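Local coordinates for putative signal recognition particle protein (Chaetomium thermophilum, PDB 5CK4) that probably binds and hydrolyses GTP as the Arf-like beta subunit of the signal recognition particle receptor at secretory membranes, here with GDP bound, at residues L182-L193 against L236-R247. Residues are numbered along the deposited sequence; the frame is centred on the assembly and turned at random.
Sequences LSQTASYLYDVL and LEHELGRIRKTR
Glu239 OE2 accepts a bond from a water whose oxygen lies 3.0 Å from it and which also donates to the carbonyl O of Ser183, bridging the two helices. The other carboxylate oxygen, Glu239 OE1, takes a nearly straight bond from Arg242 NE at 3.1 Å, one turn on. With CG anti to the backbone N (chi1 -178°), the Glu239 chain leans onto the neighbouring helix, bringing CG to 3.4 Å from Ala186 CB before it bends toward Ser183. Deeper in, Leu240 lays CD2 against the carbonyl O of Ala186 (3.5 Å) and also touches Tyr190 CB, while its CD1 and that of Leu236 both rest on Leu189 CD2. Tyr190 is the large knob, seated among Leu240, Ile243, Arg244 and Arg247. Ile243 CG2 lies over one face, 3.8 Å from the ring centroid, and the Arg247 guanidinium reaches that same face as an off-centre cation-pi partner. Tyr190 OH passes Arg244 CB at 3.3 Å to bond with the backbone of Gly269 and Leu271. Were Tyr190 an alanine, Ile243 CG2 and the Arg247 guanidinium would probably lose the face they lie on, and those two backbone groups their hydroxyl partner. Segments 182-193 and 236-247 cross at -71°, and Leu189 and Leu236 both touch Ile216 of strand 214-219. Helix 180-201 links parallel strands 159-170 and 214-219, and helix 229-249 lies between 214-219 and 291-295: successive beta-alpha-beta crossovers, as in the P-loop GTPase fold.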
loop_
_atom_site.group_PDB
_atom_site.type_symbol
_atom_site.label_atom_id
_atom_site.label_comp_id
_atom_site.label_asym_id
_atom_site.label_seq_id
_atom_site.Cartn_x
_atom_site.Cartn_y
_atom_site.Cartn_z
ATOM N N LEU A 182 6.541 -13.793 -3.902
ATOM C CA LEU A 182 6.315 -13.517 -2.483
ATOM C C LEU A 182 7.471 -12.715 -1.879
ATOM O O LEU A 182 7.251 -11.693 -1.217
ATOM C CB LEU A 182 6.108 -14.818 -1.690
ATOM C CG LEU A 182 6.155 -14.625 -0.167
ATOM C CD1 LEU A 182 4.998 -13.751 0.311
ATOM C CD2 LEU A 182 6.144 -15.959 0.549
ATOM N N SER A 183 8.694 -13.162 -2.137
ATOM C CA SER A 183 9.882 -12.536 -1.553
ATOM C C SER A 183 10.082 -11.105 -2.035
ATOM O O SER A 183 10.349 -10.200 -1.238
ATOM C CB SER A 183 11.136 -13.358 -1.877
ATOM O OG SER A 183 11.087 -14.617 -1.233
ATOM N N GLN A 184 9.967 -10.905 -3.345
ATOM C CA GLN A 184 10.212 -9.585 -3.921
ATOM C C GLN A 184 9.105 -8.601 -3.566
ATOM O O GLN A 184 9.359 -7.431 -3.284
ATOM C CB GLN A 184 10.417 -9.685 -5.437
ATOM C CG GLN A 184 11.706 -10.405 -5.784
ATOM C CD GLN A 184 11.970 -10.509 -7.277
ATOM O OE1 GLN A 184 11.260 -9.923 -8.097
ATOM N NE2 GLN A 184 13.007 -11.261 -7.636
ATOM N N THR A 185 7.871 -9.084 -3.562
ATOM C CA THR A 185 6.737 -8.256 -3.183
ATOM C C THR A 185 6.782 -7.871 -1.712
ATOM O O THR A 185 6.519 -6.720 -1.351
ATOM C CB THR A 185 5.409 -8.987 -3.486
ATOM O OG1 THR A 185 5.348 -9.272 -4.886
ATOM C CG2 THR A 185 4.211 -8.149 -3.093
ATOM N N ALA A 186 7.114 -8.830 -0.855
ATOM C CA ALA A 186 7.201 -8.554 0.583
ATOM C C ALA A 186 8.336 -7.581 0.892
ATOM O O ALA A 186 8.249 -6.799 1.822
ATOM C CB ALA A 186 7.405 -9.837 1.358
ATOM N N SER A 187 9.414 -7.661 0.125
ATOM C CA SER A 187 10.528 -6.738 0.301
ATOM C C SER A 187 10.081 -5.287 0.076
ATOM O O SER A 187 10.443 -4.390 0.832
ATOM C CB SER A 187 11.678 -7.116 -0.634
ATOM O OG SER A 187 12.768 -6.246 -0.446
ATOM N N TYR A 188 9.292 -5.067 -0.967
ATOM C CA TYR A 188 8.722 -3.747 -1.249
ATOM C C TYR A 188 7.776 -3.317 -0.140
ATOM O O TYR A 188 7.866 -2.193 0.373
ATOM C CB TYR A 188 7.972 -3.774 -2.579
ATOM C CG TYR A 188 7.638 -2.421 -3.173
ATOM C CD1 TYR A 188 8.037 -1.232 -2.563
ATOM C CD2 TYR A 188 6.919 -2.339 -4.357
ATOM C CE1 TYR A 188 7.717 0.005 -3.120
ATOM C CE2 TYR A 188 6.591 -1.122 -4.915
ATOM C CZ TYR A 188 6.999 0.049 -4.295
ATOM O OH TYR A 188 6.682 1.257 -4.890
ATOM N N LEU A 189 6.873 -4.215 0.241
ATOM C CA LEU A 189 5.935 -3.916 1.325
ATOM C C LEU A 189 6.682 -3.596 2.625
ATOM O O LEU A 189 6.304 -2.673 3.375
ATOM C CB LEU A 189 4.968 -5.094 1.523
ATOM C CG LEU A 189 3.951 -4.943 2.664
ATOM C CD1 LEU A 189 3.065 -3.716 2.445
ATOM C CD2 LEU A 189 3.118 -6.208 2.724
ATOM N N TYR A 190 7.742 -4.350 2.903
ATOM C CA TYR A 190 8.559 -4.076 4.080
ATOM C C TYR A 190 9.016 -2.615 4.092
ATOM O O TYR A 190 8.864 -1.929 5.099
ATOM C CB TYR A 190 9.777 -5.020 4.138
ATOM C CG TYR A 190 10.534 -5.020 5.470
ATOM C CD1 TYR A 190 11.440 -4.012 5.787
ATOM C CD2 TYR A 190 10.351 -6.038 6.397
ATOM C CE1 TYR A 190 12.132 -4.016 7.005
ATOM C CE2 TYR A 190 11.045 -6.052 7.606
ATOM C CZ TYR A 190 11.928 -5.041 7.905
ATOM O OH TYR A 190 12.618 -5.053 9.111
ATOM N N ASP A 191 9.562 -2.146 2.969
ATOM C CA ASP A 191 10.060 -0.775 2.874
ATOM C C ASP A 191 8.952 0.259 3.014
ATOM O O ASP A 191 9.156 1.318 3.599
ATOM C CB ASP A 191 10.799 -0.534 1.548
ATOM C CG ASP A 191 12.130 -1.253 1.478
ATOM O OD1 ASP A 191 12.690 -1.574 2.544
ATOM O OD2 ASP A 191 12.607 -1.498 0.349
ATOM N N VAL A 192 7.786 -0.041 2.452
ATOM C CA VAL A 192 6.639 0.859 2.553
ATOM C C VAL A 192 6.229 1.049 4.016
ATOM O O VAL A 192 6.136 2.177 4.509
ATOM C CB VAL A 192 5.439 0.358 1.704
ATOM C CG1 VAL A 192 4.143 0.998 2.147
ATOM C CG2 VAL A 192 5.691 0.640 0.205
ATOM N N LEU A 193 5.972 -0.063 4.701
ATOM C CA LEU A 193 5.600 -0.015 6.113
ATOM C C LEU A 193 6.707 0.560 7.013
ATOM O O LEU A 193 6.421 1.309 7.955
ATOM C CB LEU A 193 5.168 -1.411 6.584
ATOM C CG LEU A 193 3.959 -1.988 5.835
ATOM C CD1 LEU A 193 3.550 -3.336 6.422
ATOM C CD2 LEU A 193 2.787 -1.015 5.907
ATOM N N LEU A 236 2.401 -13.164 3.900
ATOM C CA LEU A 236 3.114 -11.882 3.971
ATOM C C LEU A 236 3.692 -11.648 5.364
ATOM O O LEU A 236 4.835 -11.196 5.501
ATOM C CB LEU A 236 2.199 -10.720 3.586
ATOM C CG LEU A 236 1.847 -10.526 2.096
ATOM C CD1 LEU A 236 0.865 -9.378 1.938
ATOM C CD2 LEU A 236 3.084 -10.291 1.238
ATOM N N GLU A 237 2.903 -11.957 6.392
ATOM C CA GLU A 237 3.340 -11.745 7.772
ATOM C C GLU A 237 4.559 -12.594 8.093
ATOM O O GLU A 237 5.506 -12.137 8.747
ATOM C CB GLU A 237 2.204 -12.055 8.752
ATOM C CG GLU A 237 1.204 -10.907 8.837
ATOM C CD GLU A 237 -0.036 -11.258 9.600
ATOM O OE1 GLU A 237 -0.314 -12.465 9.789
ATOM O OE2 GLU A 237 -0.740 -10.315 10.018
ATOM N N HIS A 238 4.540 -13.835 7.640
ATOM C CA HIS A 238 5.691 -14.688 7.867
ATOM C C HIS A 238 6.913 -14.200 7.086
ATOM O O HIS A 238 8.043 -14.267 7.580
ATOM C CB HIS A 238 5.362 -16.153 7.577
ATOM C CG HIS A 238 4.577 -16.816 8.674
ATOM N ND1 HIS A 238 3.202 -16.905 8.660
ATOM C CD2 HIS A 238 4.977 -17.401 9.829
ATOM C CE1 HIS A 238 2.789 -17.531 9.748
ATOM N NE2 HIS A 238 3.846 -17.843 10.475
ATOM N N GLU A 239 6.703 -13.673 5.887
ATOM C CA GLU A 239 7.857 -13.210 5.123
ATOM C C GLU A 239 8.444 -11.920 5.700
ATOM O O GLU A 239 9.662 -11.767 5.757
ATOM C CB GLU A 239 7.525 -13.067 3.639
ATOM C CG GLU A 239 8.706 -12.642 2.782
ATOM C CD GLU A 239 9.767 -13.721 2.576
ATOM O OE1 GLU A 239 9.598 -14.861 3.052
ATOM O OE2 GLU A 239 10.785 -13.410 1.933
ATOM N N LEU A 240 7.587 -10.997 6.123
ATOM C CA LEU A 240 8.034 -9.758 6.776
ATOM C C LEU A 240 8.761 -10.075 8.080
ATOM O O LEU A 240 9.761 -9.445 8.407
ATOM C CB LEU A 240 6.841 -8.819 7.055
ATOM C CG LEU A 240 6.140 -8.249 5.816
ATOM C CD1 LEU A 240 4.824 -7.579 6.202
ATOM C CD2 LEU A 240 7.030 -7.271 5.051
ATOM N N GLY A 241 8.239 -11.042 8.829
ATOM C CA GLY A 241 8.933 -11.566 9.994
ATOM C C GLY A 241 10.300 -12.153 9.666
ATOM O O GLY A 241 11.274 -11.903 10.384
ATOM N N ARG A 242 10.387 -12.944 8.596
ATOM C CA ARG A 242 11.670 -13.526 8.204
ATOM C C ARG A 242 12.686 -12.423 7.878
ATOM O O ARG A 242 13.854 -12.500 8.274
ATOM C CB ARG A 242 11.514 -14.444 6.987
ATOM C CG ARG A 242 12.818 -15.134 6.621
ATOM C CD ARG A 242 12.725 -15.904 5.312
ATOM N NE ARG A 242 12.503 -14.997 4.191
ATOM C CZ ARG A 242 13.467 -14.336 3.556
ATOM N NH1 ARG A 242 14.736 -14.488 3.918
ATOM N NH2 ARG A 242 13.163 -13.521 2.554
ATOM N N ILE A 243 12.234 -11.411 7.144
ATOM C CA ILE A 243 13.101 -10.294 6.753
ATOM C C ILE A 243 13.649 -9.549 7.967
ATOM O O ILE A 243 14.853 -9.321 8.074
ATOM C CB ILE A 243 12.356 -9.292 5.830
ATOM C CG1 ILE A 243 12.001 -9.969 4.506
ATOM C CG2 ILE A 243 13.222 -8.039 5.565
ATOM C CD1 ILE A 243 10.967 -9.217 3.685
ATOM N N ARG A 244 12.775 -9.166 8.888
ATOM C CA ARG A 244 13.253 -8.400 10.039
ATOM C C ARG A 244 14.199 -9.222 10.903
ATOM O O ARG A 244 15.166 -8.683 11.448
ATOM C CB ARG A 244 12.102 -7.806 10.861
ATOM C CG ARG A 244 11.256 -8.817 11.645
ATOM C CD ARG A 244 10.193 -8.102 12.481
ATOM N NE ARG A 244 9.451 -9.020 13.348
ATOM C CZ ARG A 244 8.497 -8.633 14.186
ATOM N NH1 ARG A 244 8.188 -7.342 14.277
ATOM N NH2 ARG A 244 7.867 -9.532 14.944
ATOM N N LYS A 245 13.942 -10.526 11.006
ATOM C CA LYS A 245 14.822 -11.413 11.787
ATOM C C LYS A 245 16.199 -11.586 11.154
ATOM O O LYS A 245 17.222 -11.557 11.840
ATOM C CB LYS A 245 14.179 -12.794 11.972
ATOM C CG LYS A 245 15.035 -13.759 12.750
ATOM C CD LYS A 245 15.198 -13.293 14.192
ATOM C CE LYS A 245 13.843 -13.095 14.851
ATOM N NZ LYS A 245 13.891 -13.228 16.321
ATOM N N THR A 246 16.219 -11.777 9.839
ATOM C CA THR A 246 17.475 -11.913 9.111
ATOM C C THR A 246 18.274 -10.616 9.156
ATOM O O THR A 246 19.498 -10.634 9.271
ATOM C CB THR A 246 17.236 -12.300 7.641
ATOM O OG1 THR A 246 16.476 -13.512 7.589
ATOM C CG2 THR A 246 18.559 -12.521 6.926
ATOM N N ARG A 247 17.583 -9.486 9.070
ATOM C CA ARG A 247 18.278 -8.212 9.071
ATOM C C ARG A 247 18.837 -7.905 10.446
ATOM O O ARG A 247 19.942 -7.390 10.564
ATOM C CB ARG A 247 17.380 -7.086 8.562
ATOM C CG ARG A 247 17.091 -7.215 7.079
ATOM C CD ARG A 247 16.380 -5.999 6.498
ATOM N NE ARG A 247 16.010 -6.254 5.108
ATOM C CZ ARG A 247 15.325 -5.412 4.341
ATOM N NH1 ARG A 247 14.937 -4.239 4.824
ATOM N NH2 ARG A 247 15.028 -5.748 3.089
HETATM O O HOH W 1 11.959 -10.959 0.587
#